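Local coordinates for uncharacterized protein ycf41 (Synechococcus elongatus PCC 6301, PDB 3KOJ) that probably binds single-stranded DNA through an OB-fold domain of the single-strand binding protein family, its cellular role being uncharacterized, at residues 29-43 against 53-67. The protein carries 1 engineered substitution. Numbering follows the deposited sequence.
Sequences AQDNQTPVAEMVVQF and ARLKVVGWGAVAQEL. Engineered in segment 29-43: A29 (natural residue Thr).
With chi1 of Q42 at 179° and its chain extended, while CG of R54 turns anti to its own carbonyl carbon (chi1 -72°), amide and guanidinium meet across the long antiparallel hairpin of this OB-type domain. NE and NH2 of R54 both donate to Q42 OE1, which lies close to the guanidinium plane, at its edge: NE, 2.8 Å from OE1, lies in the carbonyl plane on a lone pair, whereas NH2 donates from above that plane. The hairpin itself pairs strands 35-43 and 53-60; reciprocal backbone bonds at A37-G59, M39-V57, V41-L55 and F43-A53 fix the register. Q42, V40, E38 and V36 share one face with R54, K56, V58 and W60. There V36 CG2 sits 4.1 Å from the centroid of the W60 six-membered ring, only 11° off its normal, a CH-pi contact. The T34 methyl CG2 approaches the same indole at its edge. E38 and K56 form a long salt bridge, OE1 to NZ 3.8 Å. The buried face carries M39, V41 and F43 against V57, L55 and A53, and L79 of strand 76-84 packs on M39, V41 and V57. F43 takes A53 CB over one ring face and L55 CB at its edge; beside it, L55 packs on L83 of a second subunit, so this end of the hairpin lies at a subunit interface. At the other end the strand turns into helix 62-70 through G61, its N-cap, whose N donates to P35 O (2.8 Å). The first helical turn then packs against the A37 and M39 face of strand 35-43, bringing A64 CB 3.8 Å from A37 CB.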
loop_
_atom_site.group_PDB
_atom_site.type_symbol
_atom_site.label_atom_id
_atom_site.label_comp_id
_atom_site.label_asym_id
_atom_site.label_seq_id
_atom_site.Cartn_x
_atom_site.Cartn_y
_atom_site.Cartn_z
ATOM N N ALA B 29 -10.751 17.848 -20.288
ATOM C CA ALA B 29 -11.951 17.019 -20.219
ATOM C C ALA B 29 -13.169 17.734 -20.807
ATOM O O ALA B 29 -13.053 18.843 -21.332
ATOM C CB ALA B 29 -12.223 16.620 -18.775
ATOM N N GLN B 30 -14.332 17.095 -20.712
ATOM C CA GLN B 30 -15.576 17.653 -21.246
ATOM C C GLN B 30 -15.858 19.076 -20.778
ATOM O O GLN B 30 -16.376 19.895 -21.536
ATOM C CB GLN B 30 -16.771 16.770 -20.864
ATOM C CG GLN B 30 -17.108 16.774 -19.374
ATOM C CD GLN B 30 -18.458 16.142 -19.078
ATOM O OE1 GLN B 30 -18.801 15.098 -19.631
ATOM N NE2 GLN B 30 -19.226 16.767 -18.190
ATOM N N ASP B 31 -15.525 19.364 -19.525
ATOM C CA ASP B 31 -15.761 20.685 -18.956
ATOM C C ASP B 31 -14.810 21.755 -19.488
ATOM O O ASP B 31 -14.855 22.905 -19.048
ATOM C CB ASP B 31 -15.656 20.623 -17.427
ATOM C CG ASP B 31 -14.344 20.013 -16.951
ATOM O OD1 ASP B 31 -13.404 19.899 -17.768
ATOM O OD2 ASP B 31 -14.250 19.661 -15.755
ATOM N N ASN B 32 -13.958 21.376 -20.437
ATOM C CA ASN B 32 -12.989 22.303 -21.018
ATOM C C ASN B 32 -12.307 23.122 -19.928
ATOM O O ASN B 32 -12.057 24.315 -20.105
ATOM C CB ASN B 32 -13.665 23.254 -22.012
ATOM C CG ASN B 32 -14.286 22.529 -23.190
ATOM O OD1 ASN B 32 -14.434 23.097 -24.272
ATOM N ND2 ASN B 32 -14.667 21.275 -22.982
ATOM N N GLN B 33 -12.011 22.480 -18.802
ATOM C CA GLN B 33 -11.363 23.165 -17.692
ATOM C C GLN B 33 -10.448 22.241 -16.894
ATOM O O GLN B 33 -9.451 22.692 -16.328
ATOM C CB GLN B 33 -12.417 23.767 -16.759
ATOM C CG GLN B 33 -13.238 22.736 -16.006
ATOM C CD GLN B 33 -14.390 23.352 -15.235
ATOM O OE1 GLN B 33 -15.146 22.649 -14.563
ATOM N NE2 GLN B 33 -14.531 24.669 -15.330
ATOM N N THR B 34 -10.787 20.956 -16.841
ATOM C CA THR B 34 -9.973 19.998 -16.099
ATOM C C THR B 34 -8.970 19.287 -17.001
ATOM O O THR B 34 -9.346 18.543 -17.908
ATOM C CB THR B 34 -10.840 18.932 -15.403
ATOM O OG1 THR B 34 -11.767 19.568 -14.514
ATOM C CG2 THR B 34 -9.960 17.985 -14.600
ATOM N N PRO B 35 -7.671 19.506 -16.755
ATOM C CA PRO B 35 -6.612 18.882 -17.549
ATOM C C PRO B 35 -6.566 17.383 -17.283
ATOM O O PRO B 35 -6.779 16.945 -16.157
ATOM C CB PRO B 35 -5.338 19.561 -17.038
ATOM C CG PRO B 35 -5.825 20.811 -16.353
ATOM C CD PRO B 35 -7.095 20.363 -15.707
ATOM N N VAL B 36 -6.299 16.600 -18.317
ATOM C CA VAL B 36 -6.182 15.160 -18.142
ATOM C C VAL B 36 -5.002 14.675 -18.970
ATOM O O VAL B 36 -4.900 14.950 -20.168
ATOM C CB VAL B 36 -7.488 14.415 -18.523
ATOM C CG1 VAL B 36 -7.965 14.852 -19.874
ATOM C CG2 VAL B 36 -7.261 12.906 -18.487
ATOM N N ALA B 37 -4.087 13.983 -18.303
ATOM C CA ALA B 37 -2.888 13.479 -18.949
ATOM C C ALA B 37 -2.887 11.963 -18.945
ATOM O O ALA B 37 -3.251 11.339 -17.946
ATOM C CB ALA B 37 -1.658 13.994 -18.218
ATOM N N GLU B 38 -2.492 11.366 -20.061
ATOM C CA GLU B 38 -2.428 9.917 -20.111
ATOM C C GLU B 38 -1.097 9.481 -20.703
ATOM O O GLU B 38 -0.560 10.121 -21.613
ATOM C CB GLU B 38 -3.610 9.335 -20.899
ATOM C CG GLU B 38 -3.399 9.087 -22.373
ATOM C CD GLU B 38 -4.577 8.340 -22.984
ATOM O OE1 GLU B 38 -5.725 8.812 -22.823
ATOM O OE2 GLU B 38 -4.361 7.283 -23.619
HETATM N N MSE B 39 -0.551 8.408 -20.153
HETATM C CA MSE B 39 0.719 7.879 -20.621
HETATM C C MSE B 39 0.692 6.383 -20.399
HETATM O O MSE B 39 -0.302 5.842 -19.926
HETATM C CB MSE B 39 1.881 8.520 -19.841
HETATM C CG MSE B 39 1.887 8.246 -18.345
HETATM SE SE MSE B 39 3.367 9.149 -17.430
HETATM C CE MSE B 39 3.386 8.096 -15.798
ATOM N N VAL B 40 1.777 5.710 -20.755
ATOM C CA VAL B 40 1.852 4.272 -20.559
ATOM C C VAL B 40 3.147 3.960 -19.834
ATOM O O VAL B 40 4.179 4.565 -20.113
ATOM C CB VAL B 40 1.833 3.509 -21.905
ATOM C CG1 VAL B 40 1.957 2.007 -21.656
ATOM C CG2 VAL B 40 0.537 3.815 -22.658
ATOM N N VAL B 41 3.089 3.029 -18.888
ATOM C CA VAL B 41 4.283 2.643 -18.156
ATOM C C VAL B 41 4.471 1.139 -18.258
ATOM O O VAL B 41 3.539 0.404 -18.592
ATOM C CB VAL B 41 4.207 3.035 -16.660
ATOM C CG1 VAL B 41 4.003 4.536 -16.531
ATOM C CG2 VAL B 41 3.081 2.258 -15.957
ATOM N N GLN B 42 5.690 0.691 -17.983
ATOM C CA GLN B 42 6.004 -0.727 -18.018
ATOM C C GLN B 42 6.665 -1.126 -16.704
ATOM O O GLN B 42 7.494 -0.393 -16.162
ATOM C CB GLN B 42 6.948 -1.039 -19.183
ATOM C CG GLN B 42 7.350 -2.508 -19.266
ATOM C CD GLN B 42 8.261 -2.799 -20.446
ATOM O OE1 GLN B 42 7.835 -2.758 -21.604
ATOM N NE2 GLN B 42 9.526 -3.086 -20.155
ATOM N N PHE B 43 6.272 -2.278 -16.178
ATOM C CA PHE B 43 6.858 -2.766 -14.938
ATOM C C PHE B 43 7.083 -4.264 -15.047
ATOM O O PHE B 43 6.409 -4.949 -15.822
ATOM C CB PHE B 43 5.987 -2.395 -13.726
ATOM C CG PHE B 43 4.534 -2.753 -13.862
ATOM C CD1 PHE B 43 4.028 -3.902 -13.268
ATOM C CD2 PHE B 43 3.658 -1.907 -14.534
ATOM C CE1 PHE B 43 2.671 -4.199 -13.329
ATOM C CE2 PHE B 43 2.297 -2.194 -14.603
ATOM C CZ PHE B 43 1.802 -3.342 -14.001
ATOM N N ALA B 53 4.790 -5.966 -17.740
ATOM C CA ALA B 53 3.424 -5.559 -18.020
ATOM C C ALA B 53 3.399 -4.099 -18.440
ATOM O O ALA B 53 4.258 -3.317 -18.037
ATOM C CB ALA B 53 2.548 -5.765 -16.785
ATOM N N ARG B 54 2.437 -3.740 -19.279
ATOM C CA ARG B 54 2.299 -2.354 -19.692
ATOM C C ARG B 54 0.930 -1.899 -19.241
ATOM O O ARG B 54 -0.061 -2.616 -19.384
ATOM C CB ARG B 54 2.486 -2.198 -21.196
ATOM C CG ARG B 54 3.929 -2.392 -21.584
ATOM C CD ARG B 54 4.240 -1.878 -22.973
ATOM N NE ARG B 54 5.684 -1.767 -23.127
ATOM C CZ ARG B 54 6.296 -0.979 -24.001
ATOM N NH1 ARG B 54 5.590 -0.217 -24.829
ATOM N NH2 ARG B 54 7.620 -0.939 -24.028
ATOM N N LEU B 55 0.883 -0.698 -18.686
ATOM C CA LEU B 55 -0.351 -0.186 -18.130
ATOM C C LEU B 55 -0.636 1.264 -18.480
ATOM O O LEU B 55 0.247 2.120 -18.414
ATOM C CB LEU B 55 -0.281 -0.352 -16.612
ATOM C CG LEU B 55 -1.399 0.149 -15.705
ATOM C CD1 LEU B 55 -2.686 -0.620 -15.986
ATOM C CD2 LEU B 55 -0.962 -0.031 -14.254
ATOM N N LYS B 56 -1.880 1.531 -18.855
ATOM C CA LYS B 56 -2.284 2.888 -19.179
ATOM C C LYS B 56 -2.430 3.618 -17.849
ATOM O O LYS B 56 -3.025 3.099 -16.909
ATOM C CB LYS B 56 -3.617 2.891 -19.922
ATOM C CG LYS B 56 -4.143 4.287 -20.223
ATOM C CD LYS B 56 -5.464 4.227 -20.971
ATOM C CE LYS B 56 -6.048 5.613 -21.194
ATOM N NZ LYS B 56 -7.346 5.549 -21.926
ATOM N N VAL B 57 -1.881 4.822 -17.780
ATOM C CA VAL B 57 -1.931 5.626 -16.566
ATOM C C VAL B 57 -2.590 6.959 -16.894
ATOM O O VAL B 57 -2.244 7.597 -17.884
ATOM C CB VAL B 57 -0.502 5.851 -16.030
ATOM C CG1 VAL B 57 -0.511 6.819 -14.872
ATOM C CG2 VAL B 57 0.094 4.515 -15.605
ATOM N N VAL B 58 -3.546 7.373 -16.068
ATOM C CA VAL B 58 -4.258 8.623 -16.301
ATOM C C VAL B 58 -4.299 9.510 -15.061
ATOM O O VAL B 58 -4.589 9.044 -13.961
ATOM C CB VAL B 58 -5.711 8.351 -16.748
ATOM C CG1 VAL B 58 -6.414 9.666 -17.072
ATOM C CG2 VAL B 58 -5.714 7.412 -17.953
ATOM N N GLY B 59 -4.010 10.793 -15.255
ATOM C CA GLY B 59 -4.033 11.740 -14.156
ATOM C C GLY B 59 -4.959 12.903 -14.467
ATOM O O GLY B 59 -5.012 13.371 -15.608
ATOM N N TRP B 60 -5.691 13.372 -13.462
ATOM C CA TRP B 60 -6.614 14.487 -13.655
ATOM C C TRP B 60 -6.215 15.695 -12.816
ATOM O O TRP B 60 -5.643 15.555 -11.736
ATOM C CB TRP B 60 -8.040 14.075 -13.282
ATOM C CG TRP B 60 -8.576 12.914 -14.052
ATOM C CD1 TRP B 60 -8.176 11.610 -13.961
ATOM C CD2 TRP B 60 -9.618 12.946 -15.038
ATOM N NE1 TRP B 60 -8.905 10.830 -14.826
ATOM C CE2 TRP B 60 -9.796 11.623 -15.496
ATOM C CE3 TRP B 60 -10.418 13.963 -15.571
ATOM C CZ2 TRP B 60 -10.744 11.292 -16.475
ATOM C CZ3 TRP B 60 -11.359 13.633 -16.542
ATOM C CH2 TRP B 60 -11.514 12.306 -16.981
ATOM N N GLY B 61 -6.520 16.882 -13.326
ATOM C CA GLY B 61 -6.214 18.102 -12.601
ATOM C C GLY B 61 -4.743 18.417 -12.433
ATOM O O GLY B 61 -3.956 18.276 -13.368
ATOM N N ALA B 62 -4.374 18.843 -11.230
ATOM C CA ALA B 62 -2.997 19.207 -10.928
ATOM C C ALA B 62 -1.998 18.096 -11.224
ATOM O O ALA B 62 -0.899 18.357 -11.718
ATOM C CB ALA B 62 -2.881 19.630 -9.470
ATOM N N VAL B 63 -2.368 16.854 -10.928
ATOM C CA VAL B 63 -1.445 15.753 -11.172
ATOM C C VAL B 63 -1.225 15.540 -12.669
ATOM O O VAL B 63 -0.171 15.053 -13.080
ATOM C CB VAL B 63 -1.931 14.442 -10.498
ATOM C CG1 VAL B 63 -3.022 13.791 -11.319
ATOM C CG2 VAL B 63 -0.749 13.501 -10.296
ATOM N N ALA B 64 -2.205 15.922 -13.484
ATOM C CA ALA B 64 -2.079 15.788 -14.934
ATOM C C ALA B 64 -0.965 16.716 -15.429
ATOM O O ALA B 64 -0.132 16.330 -16.250
ATOM C CB ALA B 64 -3.396 16.146 -15.619
ATOM N N GLN B 65 -0.951 17.943 -14.917
ATOM C CA GLN B 65 0.062 18.915 -15.320
ATOM C C GLN B 65 1.456 18.474 -14.864
ATOM O O GLN B 65 2.449 18.703 -15.556
ATOM C CB GLN B 65 -0.283 20.289 -14.740
ATOM C CG GLN B 65 -1.691 20.751 -15.109
ATOM C CD GLN B 65 -2.063 22.085 -14.491
ATOM O OE1 GLN B 65 -1.752 22.351 -13.331
ATOM N NE2 GLN B 65 -2.751 22.923 -15.260
ATOM N N GLU B 66 1.516 17.831 -13.705
ATOM C CA GLU B 66 2.775 17.344 -13.151
ATOM C C GLU B 66 3.341 16.201 -14.003
ATOM O O GLU B 66 4.549 16.135 -14.245
ATOM C CB GLU B 66 2.549 16.874 -11.710
ATOM C CG GLU B 66 3.780 16.323 -11.020
ATOM C CD GLU B 66 3.514 15.969 -9.571
ATOM O OE1 GLU B 66 2.363 16.144 -9.117
ATOM O OE2 GLU B 66 4.455 15.515 -8.886
ATOM N N LEU B 67 2.467 15.310 -14.463
ATOM C CA LEU B 67 2.895 14.189 -15.297
ATOM C C LEU B 67 3.503 14.690 -16.605
ATOM O O LEU B 67 4.613 14.308 -16.975
ATOM C CB LEU B 67 1.708 13.265 -15.607
ATOM C CG LEU B 67 1.133 12.455 -14.440
ATOM C CD1 LEU B 67 -0.084 11.658 -14.911
ATOM C CD2 LEU B 67 2.210 11.523 -13.890
#